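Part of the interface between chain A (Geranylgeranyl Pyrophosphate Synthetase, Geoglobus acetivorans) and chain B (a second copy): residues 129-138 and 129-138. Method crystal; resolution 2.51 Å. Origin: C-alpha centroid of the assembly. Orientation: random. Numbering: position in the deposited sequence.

Chain A 129-138: PPENIVRAVS
Chain B, residues 129-138: PPENIVRAVS

Two copies of one helix, residues 130-138 in chains A and B, pack with their N-to-C directions 45° apart (signed crossing angle 45°) and their axes 8.1 Å apart at closest approach. The helices lie nearest at their N-terminal ends and diverge from there: CA of Pro A130 is 5.0 Å from CA of Glu B131, CA of Val A134 is 6.2 Å from CA of Val B134, and CA of Val A137 is 8.3 Å from CA of Val B137. No hydrogen bond crosses the contact, which buries 391 Å² through apolar packing.

Pro A129 (phi/psi -60/137) is the N-cap residue and touches nothing opposite; its O accepts from N of Asn A132 (2.8 Å) and N of Ile A133 (3.1 Å), starting the helix. Pro A130 (-53/-38, C-gamma exo like the other three prolines) points toward chain B. Its CB lies 3.7 Å from CB of Pro B130 and only 3.2 Å from N of Glu B131, a tight approach of ring to backbone, and 4.0 Å from CG2 of Val B134. Glu A131 (chi1 m, chi2 p, chi3 39°) points sideways, its CG 3.7 Å from CG of Pro B130; Glu B131 differs, with chi1 off-well at 31° and chi2 t. Asn A132 (chi1 m, chi2 -27°) points away, and its OD1 accepts a weak hydrogen bond from NH1 of Arg A135 at 3.0 Å.

Ile A133 (m, t) points toward the partner and sets CG2 3.6 Å from CG2 of Val B134. Val A134 (t) loses the most surface in its stretch: its CG2 meets CB of Ile B133 at 3.7 Å, CG2 of Val B134 at 4.0 Å and CB of Pro B130 at 4.1 Å. Val A134 thus reaches Pro B130 and Ile B133, and Val B134 reaches Pro A130 and Ile A133, a nearly symmetric exchange. Arg A135 (m, t, p, chi4 -123°) is out of reach, as is Ala A136. Arg B135 has the same m, t, p rotamer, and its NH1 makes a weak hydrogen bond to OD1 of Asn B132 at 2.8 Å.

Nearly one turn beyond Val A134, Val A137 (t) points toward chain B, its CG2 4.1 Å from CG1 of Val B137 (also t), so apolar contact persists although the backbones have separated. Ser A138 (t) is out of reach; its N donates to O of Val A134 at 2.9 Å, and the helix continues later in the chain.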

# COMPACT_ATOMS: atom_id res chain seq x y z
N PRO A 129 23.71 -3.78 -4.58
CA PRO A 129 24.02 -4.51 -3.34
C PRO A 129 22.83 -4.54 -2.40
O PRO A 129 22.19 -3.51 -2.15
CB PRO A 129 25.17 -3.69 -2.74
CG PRO A 129 25.78 -3.01 -3.89
CD PRO A 129 24.67 -2.70 -4.84
N PRO A 130 22.56 -5.70 -1.77
CA PRO A 130 21.39 -5.83 -0.88
C PRO A 130 21.30 -4.77 0.20
O PRO A 130 20.19 -4.33 0.53
CB PRO A 130 21.59 -7.22 -0.26
CG PRO A 130 22.59 -7.91 -1.13
CD PRO A 130 23.47 -6.86 -1.65
N GLU A 131 22.43 -4.37 0.77
CA GLU A 131 22.39 -3.37 1.83
C GLU A 131 21.81 -2.07 1.31
O GLU A 131 21.22 -1.30 2.07
CB GLU A 131 23.79 -3.13 2.40
CG GLU A 131 24.65 -4.38 2.49
CD GLU A 131 25.45 -4.64 1.22
OE1 GLU A 131 25.94 -3.66 0.60
OE2 GLU A 131 25.57 -5.83 0.83
N ASN A 132 21.99 -1.81 0.02
CA ASN A 132 21.46 -0.59 -0.56
C ASN A 132 20.00 -0.77 -0.94
O ASN A 132 19.20 0.15 -0.79
CB ASN A 132 22.29 -0.20 -1.77
CG ASN A 132 23.70 0.14 -1.40
OD1 ASN A 132 23.96 0.57 -0.28
ND2 ASN A 132 24.62 -0.06 -2.31
N ILE A 133 19.66 -1.96 -1.43
CA ILE A 133 18.26 -2.28 -1.67
C ILE A 133 17.47 -2.12 -0.39
O ILE A 133 16.42 -1.46 -0.37
CB ILE A 133 18.15 -3.70 -2.25
CG1 ILE A 133 18.94 -3.77 -3.56
CG2 ILE A 133 16.72 -4.06 -2.43
CD1 ILE A 133 18.86 -5.08 -4.27
N VAL A 134 18.00 -2.65 0.72
CA VAL A 134 17.29 -2.56 1.99
C VAL A 134 17.09 -1.10 2.38
O VAL A 134 16.02 -0.71 2.87
CB VAL A 134 18.04 -3.33 3.10
CG1 VAL A 134 17.39 -3.07 4.48
CG2 VAL A 134 18.04 -4.80 2.81
N ARG A 135 18.12 -0.27 2.14
CA ARG A 135 17.99 1.16 2.41
C ARG A 135 17.03 1.84 1.43
O ARG A 135 16.29 2.75 1.81
CB ARG A 135 19.37 1.83 2.36
CG ARG A 135 20.33 1.32 3.43
CD ARG A 135 21.75 1.76 3.18
NE ARG A 135 21.79 3.20 2.97
CZ ARG A 135 22.27 3.81 1.88
NH1 ARG A 135 22.82 3.09 0.88
NH2 ARG A 135 22.21 5.15 1.81
N ALA A 136 17.05 1.44 0.17
CA ALA A 136 16.10 2.03 -0.76
C ALA A 136 14.67 1.64 -0.38
O ALA A 136 13.76 2.47 -0.44
CB ALA A 136 16.44 1.61 -2.18
N VAL A 137 14.48 0.40 0.06
CA VAL A 137 13.15 -0.01 0.52
C VAL A 137 12.75 0.84 1.71
O VAL A 137 11.69 1.47 1.71
CB VAL A 137 13.14 -1.51 0.85
CG1 VAL A 137 11.92 -1.86 1.66
CG2 VAL A 137 13.19 -2.32 -0.42
N SER A 138 13.61 0.91 2.72
CA SER A 138 13.29 1.75 3.88
C SER A 138 12.99 3.18 3.46
O SER A 138 12.05 3.80 3.96
CB SER A 138 14.44 1.73 4.88
OG SER A 138 14.11 2.62 5.93
N PRO B 129 20.99 -10.93 7.48
CA PRO B 129 21.72 -10.69 6.22
C PRO B 129 20.88 -9.87 5.26
O PRO B 129 19.72 -10.21 5.01
CB PRO B 129 21.94 -12.10 5.67
CG PRO B 129 21.88 -13.00 6.86
CD PRO B 129 21.02 -12.35 7.89
N PRO B 130 21.44 -8.81 4.67
CA PRO B 130 20.59 -7.90 3.85
C PRO B 130 19.99 -8.60 2.64
O PRO B 130 18.81 -8.41 2.33
CB PRO B 130 21.57 -6.79 3.44
CG PRO B 130 22.78 -6.97 4.36
CD PRO B 130 22.85 -8.42 4.65
N GLU B 131 20.80 -9.37 1.93
CA GLU B 131 20.43 -10.40 0.97
C GLU B 131 19.12 -11.10 1.33
O GLU B 131 18.27 -11.34 0.46
CB GLU B 131 21.59 -11.40 0.94
CG GLU B 131 22.23 -11.41 2.37
CD GLU B 131 23.48 -12.23 2.52
OE1 GLU B 131 23.49 -13.41 2.12
OE2 GLU B 131 24.46 -11.67 3.05
N ASN B 132 18.95 -11.44 2.62
CA ASN B 132 17.74 -12.11 3.07
C ASN B 132 16.63 -11.13 3.41
O ASN B 132 15.45 -11.50 3.36
CB ASN B 132 18.01 -12.98 4.30
CG ASN B 132 18.91 -14.17 4.00
OD1 ASN B 132 19.04 -14.58 2.85
ND2 ASN B 132 19.49 -14.75 5.04
N ILE B 133 16.96 -9.90 3.80
CA ILE B 133 15.91 -8.90 3.96
C ILE B 133 15.29 -8.60 2.60
O ILE B 133 14.06 -8.47 2.48
CB ILE B 133 16.47 -7.64 4.63
CG1 ILE B 133 17.28 -8.00 5.88
CG2 ILE B 133 15.35 -6.71 5.02
CD1 ILE B 133 17.69 -6.78 6.69
N VAL B 134 16.12 -8.51 1.56
CA VAL B 134 15.62 -8.29 0.21
C VAL B 134 14.64 -9.39 -0.18
O VAL B 134 13.50 -9.11 -0.56
CB VAL B 134 16.78 -8.19 -0.80
CG1 VAL B 134 16.22 -8.13 -2.21
CG2 VAL B 134 17.59 -6.96 -0.51
N ARG B 135 15.06 -10.64 -0.05
CA ARG B 135 14.15 -11.75 -0.32
C ARG B 135 12.89 -11.67 0.54
O ARG B 135 11.80 -11.99 0.06
CB ARG B 135 14.86 -13.08 -0.11
CG ARG B 135 15.76 -13.47 -1.27
CD ARG B 135 16.65 -14.65 -0.91
NE ARG B 135 15.89 -15.83 -0.47
CZ ARG B 135 16.14 -16.51 0.64
NH1 ARG B 135 17.15 -16.14 1.45
NH2 ARG B 135 15.41 -17.57 0.94
N ALA B 136 13.01 -11.25 1.80
CA ALA B 136 11.84 -11.14 2.66
C ALA B 136 10.92 -10.04 2.18
O ALA B 136 9.69 -10.18 2.21
CB ALA B 136 12.24 -10.88 4.11
N VAL B 137 11.48 -8.92 1.73
CA VAL B 137 10.64 -7.86 1.19
C VAL B 137 9.93 -8.34 -0.07
O VAL B 137 8.73 -8.11 -0.25
CB VAL B 137 11.49 -6.59 0.95
CG1 VAL B 137 10.76 -5.61 0.05
CG2 VAL B 137 11.85 -5.95 2.27
N SER B 138 10.66 -9.05 -0.94
CA SER B 138 10.08 -9.54 -2.18
C SER B 138 8.94 -10.52 -1.93
O SER B 138 7.89 -10.46 -2.60
CB SER B 138 11.17 -10.21 -3.01
OG SER B 138 10.61 -10.86 -4.14